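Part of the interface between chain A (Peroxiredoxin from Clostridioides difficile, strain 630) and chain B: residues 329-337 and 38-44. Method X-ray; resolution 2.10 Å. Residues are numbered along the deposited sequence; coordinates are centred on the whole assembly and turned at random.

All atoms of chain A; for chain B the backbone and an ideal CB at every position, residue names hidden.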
ATOM      1  N   VAL A 329      10.611  22.517   5.177  1.00 40.83           N
ATOM      2  CA  VAL A 329       9.216  22.033   5.077  1.00 36.88           C
ATOM      3  C   VAL A 329       8.499  22.475   6.358  1.00 38.81           C
ATOM      4  O   VAL A 329       9.170  22.825   7.337  1.00 39.34           O
ATOM      5  CB  VAL A 329       9.263  20.505   4.902  1.00 37.75           C
ATOM      6  CG1 VAL A 329       9.806  19.814   6.133  1.00 41.13           C
ATOM      7  CG2 VAL A 329       7.922  19.916   4.520  1.00 40.72           C
ATOM      8  N   PHE A 330       7.181  22.463   6.335  1.00 36.97           N
ATOM      9  CA  PHE A 330       6.309  22.884   7.445  1.00 36.57           C
ATOM     10  C   PHE A 330       5.007  22.136   7.249  1.00 37.96           C
ATOM     11  O   PHE A 330       4.725  21.770   6.108  1.00 40.02           O
ATOM     12  CB  PHE A 330       6.094  24.409   7.471  1.00 36.49           C
ATOM     13  CG  PHE A 330       5.092  25.002   6.496  1.00 34.91           C
ATOM     14  CD1 PHE A 330       3.730  24.956   6.751  1.00 34.08           C
ATOM     15  CD2 PHE A 330       5.516  25.632   5.319  1.00 36.72           C
ATOM     16  CE1 PHE A 330       2.811  25.537   5.889  1.00 34.09           C
ATOM     17  CE2 PHE A 330       4.604  26.204   4.442  1.00 35.97           C
ATOM     18  CZ  PHE A 330       3.249  26.151   4.722  1.00 39.59           C
ATOM     19  N   SER A 331       4.254  21.950   8.329  1.00 44.47           N
ATOM     20  CA  SER A 331       2.904  21.327   8.339  1.00 39.14           C
ATOM     21  C   SER A 331       1.913  22.329   8.905  1.00 40.88           C
ATOM     22  O   SER A 331       2.309  23.202   9.691  1.00 42.99           O
ATOM     23  CB  SER A 331       2.840  20.061   9.162  1.00 42.34           C
ATOM     24  OG  SER A 331       3.286  20.291  10.491  1.00 40.93           O
ATOM     25  N   TRP A 332       0.693  22.207   8.404  1.00 43.68           N
ATOM     26  CA  TRP A 332      -0.570  22.742   8.939  1.00 48.64           C
ATOM     27  C   TRP A 332      -1.409  21.526   9.316  1.00 46.98           C
ATOM     28  O   TRP A 332      -1.891  20.853   8.411  1.00 44.07           O
ATOM     29  CB  TRP A 332      -1.291  23.595   7.881  1.00 45.84           C
ATOM     30  CG  TRP A 332      -2.570  24.131   8.427  1.00 52.61           C
ATOM     31  CD1 TRP A 332      -3.805  23.548   8.418  1.00 58.06           C
ATOM     32  CD2 TRP A 332      -2.700  25.329   9.201  1.00 55.65           C
ATOM     33  NE1 TRP A 332      -4.706  24.334   9.083  1.00 56.22           N
ATOM     34  CE2 TRP A 332      -4.054  25.433   9.573  1.00 58.37           C
ATOM     35  CE3 TRP A 332      -1.803  26.328   9.583  1.00 58.27           C
ATOM     36  CZ2 TRP A 332      -4.531  26.502  10.325  1.00 57.77           C
ATOM     37  CZ3 TRP A 332      -2.277  27.381  10.330  1.00 53.55           C
ATOM     38  CH2 TRP A 332      -3.620  27.461  10.690  1.00 56.20           C
ATOM     39  N   THR A 333      -1.565  21.194  10.609  1.00 45.93           N
ATOM     40  CA  THR A 333      -0.947  21.813  11.772  1.00 48.41           C
ATOM     41  C   THR A 333      -0.704  20.694  12.810  1.00 48.58           C
ATOM     42  O   THR A 333      -1.426  19.702  12.740  1.00 49.70           O
ATOM     43  CB  THR A 333      -1.884  22.912  12.298  1.00 51.83           C
ATOM     44  OG1 THR A 333      -1.364  23.349  13.556  1.00 49.78           O
ATOM     45  CG2 THR A 333      -3.330  22.461  12.417  1.00 45.24           C
ATOM     46  N   SER A 334       0.264  20.818  13.725  1.00 47.54           N
ATOM     47  CA  SER A 334       0.568  19.824  14.801  1.00 51.51           C
ATOM     48  C   SER A 334      -0.699  19.291  15.498  1.00 49.37           C
ATOM     49  O   SER A 334      -0.740  18.096  15.816  1.00 44.97           O
ATOM     50  CB  SER A 334       1.484  20.421  15.805  1.00 48.57           C
ATOM     51  OG  SER A 334       0.850  21.563  16.337  1.00 47.09           O
ATOM     52  N   THR A 335      -1.701  20.141  15.702  1.00 52.41           N
ATOM     53  CA  THR A 335      -2.986  19.859  16.403  1.00 49.03           C
ATOM     54  C   THR A 335      -3.803  18.773  15.703  1.00 49.67           C
ATOM     55  O   THR A 335      -4.734  18.240  16.334  1.00 45.53           O
ATOM     56  CB  THR A 335      -3.815  21.143  16.485  1.00 49.82           C
ATOM     57  OG1 THR A 335      -3.120  21.844  17.511  1.00 58.61           O
ATOM     58  CG2 THR A 335      -5.284  20.958  16.816  1.00 63.84           C
ATOM     59  N   TYR A 336      -3.515  18.480  14.437  1.00 49.78           N
ATOM     60  CA  TYR A 336      -4.265  17.482  13.629  1.00 48.81           C
ATOM     61  C   TYR A 336      -3.603  16.094  13.708  1.00 47.40           C
ATOM     62  O   TYR A 336      -4.181  15.117  13.207  1.00 49.63           O
ATOM     63  CB  TYR A 336      -4.342  17.969  12.184  1.00 53.50           C
ATOM     64  CG  TYR A 336      -5.158  19.215  11.951  1.00 57.74           C
ATOM     65  CD1 TYR A 336      -5.929  19.809  12.942  1.00 55.11           C
ATOM     66  CD2 TYR A 336      -5.199  19.765  10.681  1.00 57.15           C
ATOM     67  CE1 TYR A 336      -6.706  20.928  12.673  1.00 59.04           C
ATOM     68  CE2 TYR A 336      -5.948  20.894  10.405  1.00 60.69           C
ATOM     69  CZ  TYR A 336      -6.707  21.479  11.401  1.00 63.15           C
ATOM     70  OH  TYR A 336      -7.444  22.581  11.070  1.00 63.69           O
ATOM     71  N   ASP A 337      -2.438  16.033  14.349  1.00 46.48           N
ATOM     72  CA  ASP A 337      -1.467  14.916  14.349  1.00 48.21           C
ATOM     73  C   ASP A 337      -0.921  14.835  15.784  1.00 47.00           C
ATOM     74  O   ASP A 337       0.309  15.057  16.002  1.00 47.61           O
ATOM     75  CB  ASP A 337      -0.413  15.163  13.251  1.00 53.26           C
ATOM     76  CG  ASP A 337       0.780  14.210  13.238  1.00 48.90           C
ATOM     77  OD1 ASP A 337       0.563  12.989  13.102  1.00 47.74           O
ATOM     78  OD2 ASP A 337       1.925  14.701  13.385  1.00 46.23           O
TER
ATOM     79  N   UNK B  38      12.714  22.290   9.624  1.00 45.89           N
ATOM     80  CA  UNK B  38      11.371  21.677   9.798  1.00 47.15           C
ATOM     81  C   UNK B  38      10.583  22.562  10.758  1.00 44.19           C
ATOM     82  O   UNK B  38      11.114  22.901  11.836  1.00 45.21           O
ATOM     83  CB  UNK B  38      11.463  20.245  10.328  1.00 47.15           C
ATOM     84  N   UNK B  39       9.332  22.819  10.425  1.00 39.85           N
ATOM     85  CA  UNK B  39       8.464  23.700  11.218  1.00 40.06           C
ATOM     86  C   UNK B  39       7.040  23.164  11.211  1.00 40.54           C
ATOM     87  O   UNK B  39       6.700  22.453  10.252  1.00 40.42           O
ATOM     88  CB  UNK B  39       8.496  25.131  10.678  1.00 40.06           C
ATOM     89  N   UNK B  40       6.257  23.528  12.240  1.00 41.39           N
ATOM     90  CA  UNK B  40       4.786  23.386  12.239  1.00 41.93           C
ATOM     91  C   UNK B  40       4.122  24.675  12.706  1.00 42.43           C
ATOM     92  O   UNK B  40       4.658  25.348  13.609  1.00 39.26           O
ATOM     93  CB  UNK B  40       4.353  22.223  13.134  1.00 41.93           C
ATOM     94  N   UNK B  41       3.001  24.973  12.054  1.00 41.18           N
ATOM     95  CA  UNK B  41       1.906  25.836  12.541  1.00 42.69           C
ATOM     96  C   UNK B  41       1.251  25.054  13.683  1.00 44.33           C
ATOM     97  O   UNK B  41       0.972  23.848  13.539  1.00 42.55           O
ATOM     98  CB  UNK B  41       0.903  26.185  11.439  1.00 42.69           C
ATOM     99  N   UNK B  42       1.036  25.745  14.797  1.00 43.11           N
ATOM    100  CA  UNK B  42       0.381  25.203  16.014  1.00 43.00           C
ATOM    101  C   UNK B  42      -0.901  26.002  16.235  1.00 41.62           C
ATOM    102  O   UNK B  42      -0.792  27.138  16.727  1.00 44.39           O
ATOM    103  CB  UNK B  42       1.295  25.284  17.238  1.00 43.00           C
ATOM    104  N   UNK B  43      -2.041  25.477  15.794  1.00 45.48           N
ATOM    105  CA  UNK B  43      -3.392  26.077  15.995  1.00 49.36           C
ATOM    106  C   UNK B  43      -4.112  25.398  17.168  1.00 51.57           C
ATOM    107  O   UNK B  43      -4.602  24.257  16.998  1.00 50.95           O
ATOM    108  CB  UNK B  43      -4.236  25.949  14.725  1.00 49.36           C
ATOM    109  N   UNK B  44      -4.223  26.080  18.304  1.00 56.00           N
ATOM    110  CA  UNK B  44      -4.945  25.536  19.468  1.00 53.53           C
ATOM    111  C   UNK B  44      -3.959  25.051  20.504  1.00 55.17           C
ATOM    112  O   UNK B  44      -2.806  25.587  20.526  1.00 51.51           O
ATOM    113  CB  UNK B  44      -5.879  24.396  19.057  1.00 53.53           C
TER

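Strand 329-332 of chain A and the chain B strand that includes positions 38 to 42 run parallel, their N-to-C directions 20° apart; CB vectors at paired positions point to the same face of the sheet.

At position 38 the ideal CB lies 4.5 Å from Val A329 CG1, on the face that carries Val A329 and Ser A331. An apolar residue, branched or not, would suit it. The deposited residue is Val B38, whose CG2 comes 4.2 Å from Val A329 CG1.

Position 39 turns to the other face, its ideal CB 4.1 Å from both Phe A330 CB and Val A329 O. A small apolar side chain fits comfortably, though larger ones are not excluded. It is Ala B39, with its CB 4.1 Å from Phe A330 CB; its N donates a weak hydrogen bond to Val A329 O (3.1 Å).

At position 40 chain A offers polar groups: the ideal CB is 3.4 Å from Ser A331 OG and 4.3 Å from Ser A334 CB. An acceptor would suit, and Asp, Asn, Glu or Gln could supply one. The residue is Glu B40. Its chi1 of -51° (m) and extended chi2 bring OE2 to 2.9 Å from Ser A331 OG, which donates a hydrogen bond. Water 1 lies 2.7 Å from Glu B40 OE2 and 2.6 Å from Asp A337 OD2, linking the two carboxylates.

Position 41 points to the face of Phe A330 and Trp A332, its ideal CB a tight 3.3 Å from Trp A332 CE3. With two aromatic rings nearby, a large apolar or aromatic side chain is plausible. Tyr B41 directs its ring edge toward the face of Phe A330, offset, with centroids 5.3 Å apart and planes at 63°. The backbone helps fix this position: Tyr B41 N donates to Ser A331 O (3.0 Å), while Tyr B41 O accepts from Ser A334 N (3.1 Å) and, at a very short 2.4 Å, from Thr A333 OG1.

Position 42 points away overall, although its ideal CB is 3.9 Å from Ser A334 OG. Many residues would be tolerated; Val B42 places CG1 3.7 Å from Ser A334 OG.

Position 43 points toward chain A, with its ideal CB 4.4 Å from Trp A332 CH2, favouring a medium or large apolar residue. Leu B43 lays CD2 3.7 Å from Trp A332 CZ2. Its N donates to Thr A333 OG1 (3.2 Å), and its O accepts from Thr A335 OG1 (2.9 Å).

At position 44, phi/psi of 104/-153° would jam a CB against the preceding carbonyl O, which calls for glycine: Gly B44.

Chain B (38-44) VAEYVLG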
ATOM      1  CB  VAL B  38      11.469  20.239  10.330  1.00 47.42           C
ATOM      2  CG1 VAL B  38      10.100  19.615  10.394  1.00 53.37           C
ATOM      3  CG2 VAL B  38      12.378  19.373   9.474  1.00 54.21           C
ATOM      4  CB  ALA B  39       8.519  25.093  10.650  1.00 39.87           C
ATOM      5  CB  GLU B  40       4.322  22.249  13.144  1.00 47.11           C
ATOM      6  CG  GLU B  40       5.028  20.941  12.875  1.00 52.61           C
ATOM      7  CD  GLU B  40       4.491  19.746  13.652  1.00 48.56           C
ATOM      8  OE1 GLU B  40       5.056  19.449  14.741  1.00 54.11           O
ATOM      9  OE2 GLU B  40       3.520  19.124  13.171  1.00 48.98           O
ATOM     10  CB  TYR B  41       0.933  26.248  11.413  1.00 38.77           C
ATOM     11  CG  TYR B  41       1.479  27.308  10.477  1.00 41.94           C
ATOM     12  CD1 TYR B  41       2.358  26.987   9.449  1.00 44.52           C
ATOM     13  CD2 TYR B  41       1.183  28.652  10.645  1.00 46.99           C
ATOM     14  CE1 TYR B  41       2.900  27.956   8.614  1.00 50.69           C
ATOM     15  CE2 TYR B  41       1.704  29.630   9.808  1.00 47.98           C
ATOM     16  CZ  TYR B  41       2.558  29.287   8.777  1.00 45.91           C
ATOM     17  OH  TYR B  41       3.095  30.243   7.964  1.00 41.78           O
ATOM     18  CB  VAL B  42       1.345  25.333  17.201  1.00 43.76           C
ATOM     19  CG1 VAL B  42       0.792  24.608  18.404  1.00 50.03           C
ATOM     20  CG2 VAL B  42       2.731  24.844  16.850  1.00 46.11           C
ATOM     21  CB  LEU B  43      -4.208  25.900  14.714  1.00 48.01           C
ATOM     22  CG  LEU B  43      -5.612  26.489  14.754  1.00 53.84           C
ATOM     23  CD1 LEU B  43      -5.557  27.996  15.010  1.00 55.93           C
ATOM     24  CD2 LEU B  43      -6.392  26.146  13.480  1.00 53.27           C
TER
HETATM   25  O   HOH W   1       2.322  17.076  14.456  1.00 44.94           O
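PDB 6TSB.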